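Long-range contact in cellulose hydrolase (Bacillus licheniformis, PDB 4YZT), which cleaves internal beta-1,4-glucosidic bonds of cellulose as a tri-modular family 5 endoglucanase and binds cellotetraose: residues A[94-105]-A[147-155]. Sequence-based numbering, arbitrary orientation.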
loop_
_atom_site.group_PDB
_atom_site.type_symbol
_atom_site.label_atom_id
_atom_site.label_comp_id
_atom_site.label_asym_id
_atom_site.label_seq_id
_atom_site.Cartn_x
_atom_site.Cartn_y
_atom_site.Cartn_z
ATOM N N MET A 94 1.143 9.632 26.381
ATOM C CA MET A 94 0.679 10.897 25.834
ATOM C C MET A 94 1.867 11.801 25.504
ATOM O O MET A 94 1.872 12.471 24.474
ATOM C CB MET A 94 -0.270 11.613 26.790
ATOM C CG MET A 94 -0.915 12.843 26.164
ATOM S SD MET A 94 -2.124 12.475 24.871
ATOM C CE MET A 94 -3.574 12.242 25.902
ATOM N N ASN A 95 2.883 11.802 26.361
ATOM C CA ASN A 95 4.081 12.582 26.070
ATOM C C ASN A 95 4.754 12.116 24.787
ATOM O O ASN A 95 5.250 12.937 24.010
ATOM C CB ASN A 95 5.093 12.520 27.216
ATOM C CG ASN A 95 4.649 13.300 28.435
ATOM O OD1 ASN A 95 3.712 14.097 28.371
ATOM N ND2 ASN A 95 5.327 13.077 29.557
ATOM N N ARG A 96 4.781 10.802 24.571
ATOM C CA ARG A 96 5.437 10.253 23.393
ATOM C C ARG A 96 4.642 10.594 22.130
ATOM O O ARG A 96 5.228 10.974 21.116
ATOM C CB ARG A 96 5.627 8.731 23.534
ATOM C CG ARG A 96 6.087 8.024 22.261
ATOM C CD ARG A 96 7.499 8.454 21.797
ATOM N NE ARG A 96 7.922 7.719 20.595
ATOM C CZ ARG A 96 9.020 7.991 19.889
ATOM N NH1 ARG A 96 9.813 8.993 20.237
ATOM N NH2 ARG A 96 9.315 7.276 18.811
ATOM N N VAL A 97 3.315 10.472 22.188
ATOM C CA VAL A 97 2.496 10.808 21.027
ATOM C C VAL A 97 2.681 12.288 20.682
ATOM O O VAL A 97 2.790 12.642 19.504
ATOM C CB VAL A 97 0.994 10.503 21.256
ATOM C CG1 VAL A 97 0.166 10.984 20.064
ATOM C CG2 VAL A 97 0.770 8.998 21.472
ATOM N N GLU A 98 2.756 13.147 21.700
ATOM C CA GLU A 98 2.981 14.578 21.451
ATOM C C GLU A 98 4.359 14.819 20.836
ATOM O O GLU A 98 4.503 15.618 19.910
ATOM C CB GLU A 98 2.840 15.419 22.728
ATOM C CG GLU A 98 3.027 16.904 22.430
ATOM C CD GLU A 98 2.836 17.837 23.613
ATOM O OE1 GLU A 98 2.674 17.368 24.763
ATOM O OE2 GLU A 98 2.889 19.066 23.372
ATOM N N GLU A 99 5.373 14.129 21.353
ATOM C CA GLU A 99 6.733 14.241 20.798
ATOM C C GLU A 99 6.758 13.914 19.304
ATOM O O GLU A 99 7.300 14.679 18.499
ATOM C CB GLU A 99 7.698 13.321 21.557
ATOM C CG GLU A 99 9.090 13.229 20.933
ATOM C CD GLU A 99 10.075 12.491 21.815
ATOM O OE1 GLU A 99 9.920 11.264 22.004
ATOM O OE2 GLU A 99 10.995 13.146 22.336
ATOM N N VAL A 100 6.156 12.785 18.932
ATOM C CA VAL A 100 6.153 12.369 17.535
ATOM C C VAL A 100 5.293 13.323 16.707
ATOM O O VAL A 100 5.676 13.702 15.611
ATOM C CB VAL A 100 5.660 10.905 17.372
ATOM C CG1 VAL A 100 5.432 10.559 15.913
ATOM C CG2 VAL A 100 6.658 9.945 17.992
ATOM N N THR A 101 4.153 13.743 17.245
ATOM C CA THR A 101 3.293 14.661 16.505
ATOM C C THR A 101 4.023 15.990 16.272
ATOM O O THR A 101 3.952 16.555 15.178
ATOM C CB THR A 101 1.949 14.917 17.230
ATOM O OG1 THR A 101 1.256 13.678 17.403
ATOM C CG2 THR A 101 1.065 15.822 16.393
ATOM N N ASP A 102 4.732 16.477 17.287
ATOM C CA ASP A 102 5.469 17.743 17.170
ATOM C C ASP A 102 6.576 17.660 16.117
ATOM O O ASP A 102 6.764 18.590 15.333
ATOM C CB ASP A 102 6.071 18.153 18.518
ATOM C CG ASP A 102 5.074 18.875 19.415
ATOM O OD1 ASP A 102 4.013 19.312 18.917
ATOM O OD2 ASP A 102 5.357 19.012 20.623
ATOM N N TRP A 103 7.298 16.542 16.095
ATOM C CA TRP A 103 8.321 16.322 15.073
ATOM C C TRP A 103 7.772 16.514 13.662
ATOM O O TRP A 103 8.413 17.154 12.811
ATOM C CB TRP A 103 8.930 14.917 15.217
ATOM C CG TRP A 103 9.918 14.800 16.339
ATOM C CD1 TRP A 103 10.551 15.823 17.000
ATOM C CD2 TRP A 103 10.389 13.584 16.939
ATOM N NE1 TRP A 103 11.396 15.314 17.965
ATOM C CE2 TRP A 103 11.303 13.943 17.955
ATOM C CE3 TRP A 103 10.122 12.233 16.717
ATOM C CZ2 TRP A 103 11.951 12.991 18.744
ATOM C CZ3 TRP A 103 10.763 11.295 17.495
ATOM C CH2 TRP A 103 11.667 11.675 18.496
ATOM N N ALA A 104 6.582 15.969 13.410
ATOM C CA ALA A 104 5.973 16.090 12.097
ATOM C C ALA A 104 5.556 17.540 11.865
ATOM O O ALA A 104 5.817 18.116 10.803
ATOM C CB ALA A 104 4.771 15.150 11.971
ATOM N N LEU A 105 4.909 18.138 12.863
ATOM C CA LEU A 105 4.416 19.502 12.684
ATOM C C LEU A 105 5.555 20.491 12.470
ATOM O O LEU A 105 5.424 21.458 11.707
ATOM C CB LEU A 105 3.584 19.942 13.889
ATOM C CG LEU A 105 2.201 19.315 14.007
ATOM C CD1 LEU A 105 1.615 19.656 15.377
ATOM C CD2 LEU A 105 1.301 19.836 12.897
ATOM N N ARG A 147 -5.049 17.851 25.236
ATOM C CA ARG A 147 -3.593 17.872 25.093
ATOM C C ARG A 147 -3.163 18.620 23.828
ATOM O O ARG A 147 -2.210 19.388 23.851
ATOM C CB ARG A 147 -3.026 16.444 25.068
ATOM C CG ARG A 147 -1.504 16.367 24.850
ATOM C CD ARG A 147 -0.712 17.162 25.906
ATOM N NE ARG A 147 -0.526 16.402 27.141
ATOM C CZ ARG A 147 0.584 15.737 27.448
ATOM N NH1 ARG A 147 1.624 15.755 26.626
ATOM N NH2 ARG A 147 0.656 15.063 28.580
ATOM N N PHE A 148 -3.877 18.399 22.729
ATOM C CA PHE A 148 -3.470 18.937 21.433
ATOM C C PHE A 148 -4.275 20.176 21.024
ATOM O O PHE A 148 -4.202 20.626 19.884
ATOM C CB PHE A 148 -3.587 17.831 20.370
ATOM C CG PHE A 148 -2.567 16.733 20.542
ATOM C CD1 PHE A 148 -1.322 16.828 19.925
ATOM C CD2 PHE A 148 -2.839 15.621 21.335
ATOM C CE1 PHE A 148 -0.359 15.815 20.080
ATOM C CE2 PHE A 148 -1.887 14.607 21.496
ATOM C CZ PHE A 148 -0.638 14.713 20.871
ATOM N N LYS A 149 -5.016 20.730 21.977
ATOM C CA LYS A 149 -5.900 21.876 21.736
ATOM C C LYS A 149 -5.217 23.093 21.078
ATOM O O LYS A 149 -5.802 23.764 20.219
ATOM C CB LYS A 149 -6.531 22.302 23.063
ATOM C CG LYS A 149 -7.340 23.592 22.983
ATOM C CD LYS A 149 -8.027 23.915 24.307
ATOM C CE LYS A 149 -8.712 25.274 24.236
ATOM N NZ LYS A 149 -9.472 25.611 25.482
ATOM N N ASN A 150 -3.975 23.359 21.474
ATOM C CA ASN A 150 -3.287 24.587 21.098
ATOM C C ASN A 150 -2.309 24.440 19.950
ATOM O O ASN A 150 -1.595 25.396 19.608
ATOM C CB ASN A 150 -2.563 25.141 22.319
ATOM C CG ASN A 150 -3.524 25.513 23.413
ATOM O OD1 ASN A 150 -4.542 26.165 23.158
ATOM N ND2 ASN A 150 -3.240 25.070 24.633
ATOM N N LYS A 151 -2.272 23.244 19.362
ATOM C CA LYS A 151 -1.440 22.982 18.199
ATOM C C LYS A 151 -1.949 23.729 16.972
ATOM O O LYS A 151 -3.145 24.041 16.875
ATOM C CB LYS A 151 -1.388 21.486 17.912
ATOM C CG LYS A 151 -0.866 20.645 19.087
ATOM C CD LYS A 151 0.595 21.003 19.430
ATOM C CE LYS A 151 1.075 20.165 20.627
ATOM N NZ LYS A 151 2.485 20.470 21.045
ATOM N N SER A 152 -1.064 24.002 16.021
ATOM C CA SER A 152 -1.472 24.771 14.851
ATOM C C SER A 152 -2.551 24.042 14.046
ATOM O O SER A 152 -2.798 22.829 14.230
ATOM C CB SER A 152 -0.272 25.083 13.959
ATOM O OG SER A 152 -0.196 24.212 12.839
ATOM N N GLU A 153 -3.180 24.796 13.148
ATOM C CA GLU A 153 -4.282 24.306 12.323
ATOM C C GLU A 153 -3.838 23.251 11.304
ATOM O O GLU A 153 -4.677 22.679 10.598
ATOM C CB GLU A 153 -4.947 25.484 11.595
ATOM C CG GLU A 153 -4.006 26.173 10.595
ATOM C CD GLU A 153 -4.505 27.537 10.112
ATOM O OE1 GLU A 153 -5.560 27.602 9.441
ATOM O OE2 GLU A 153 -3.833 28.549 10.405
ATOM N N ARG A 154 -2.528 23.012 11.208
ATOM C CA ARG A 154 -2.034 21.945 10.343
ATOM C C ARG A 154 -2.212 20.577 10.997
ATOM O O ARG A 154 -1.975 19.548 10.364
ATOM C CB ARG A 154 -0.565 22.167 9.967
ATOM C CG ARG A 154 -0.370 23.390 9.068
ATOM C CD ARG A 154 0.972 23.452 8.357
ATOM N NE ARG A 154 0.972 24.618 7.469
ATOM C CZ ARG A 154 1.688 24.749 6.350
ATOM N NH1 ARG A 154 2.506 23.784 5.939
ATOM N NH2 ARG A 154 1.578 25.865 5.639
ATOM N N LEU A 155 -2.655 20.552 12.249
ATOM C CA LEU A 155 -2.979 19.266 12.869
ATOM C C LEU A 155 -4.482 19.008 12.766
ATOM O O LEU A 155 -5.301 19.837 13.179
ATOM C CB LEU A 155 -2.511 19.217 14.329
ATOM C CG LEU A 155 -2.862 17.938 15.124
ATOM C CD1 LEU A 155 -2.179 16.680 14.567
ATOM C CD2 LEU A 155 -2.529 18.128 16.594
#
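Glu98 and Phe148, whose CA atoms lie 7.8 Å apart, open a register that runs through Asp102 and Lys151 to Leu105 and Arg154, so the 94-105 part of helix 91-105 is flanked, from Glu98 to Leu105, by a chain that leaves helical geometry at Phe148 and takes two type I turns, Phe148-Lys151 and Ser152-Leu155. The polar edge is a salt-bridge network. Glu98, extended beyond a CG anti to the backbone N (chi1 -178°), divides its carboxylate between two cations: OE1 takes Arg147 NH1 at 2.7 Å, nearly along the C-O axis, while OE2 receives Lys151 NZ, also at 2.7 Å, on its anti side. The same NZ reaches the syn lone pair of Asp102 OD1 at 2.9 Å, linking successive turns of the helix. Arg147 also grips Asn95 end-on, NH1 and NH2 both lying 3.2 Å from OD1, which sits in the guanidinium plane; Met94 CG covers one face, 3.5 Å above its centre. This bonding at the edge and packing on a face fix the group's rotation. A leucine in place of Arg147 would probably leave Asn95 OD1 without these two donors and Glu98 OE1 without its cationic mate. Beneath the charges, the Phe148 ring meets the helix obliquely, with CZ 3.7 Å from Glu98 CA, CE1 against Thr101 CB, and CE2 near Met94 SD in a Met-aromatic contact. Farther along, Thr101 CG2 touches Leu155 CD1 at 3.8 Å, and Leu105 CD2 packs on Leu155 CB. Within the (beta/alpha)8 barrel, the contact thus joins helix 91-105 to the connection from helix 130-147 into strand 155-158; Val97 and Leu105 also rest on strand 110-114, while Val100 and Ala104 meet Phe60 of helix 57-66.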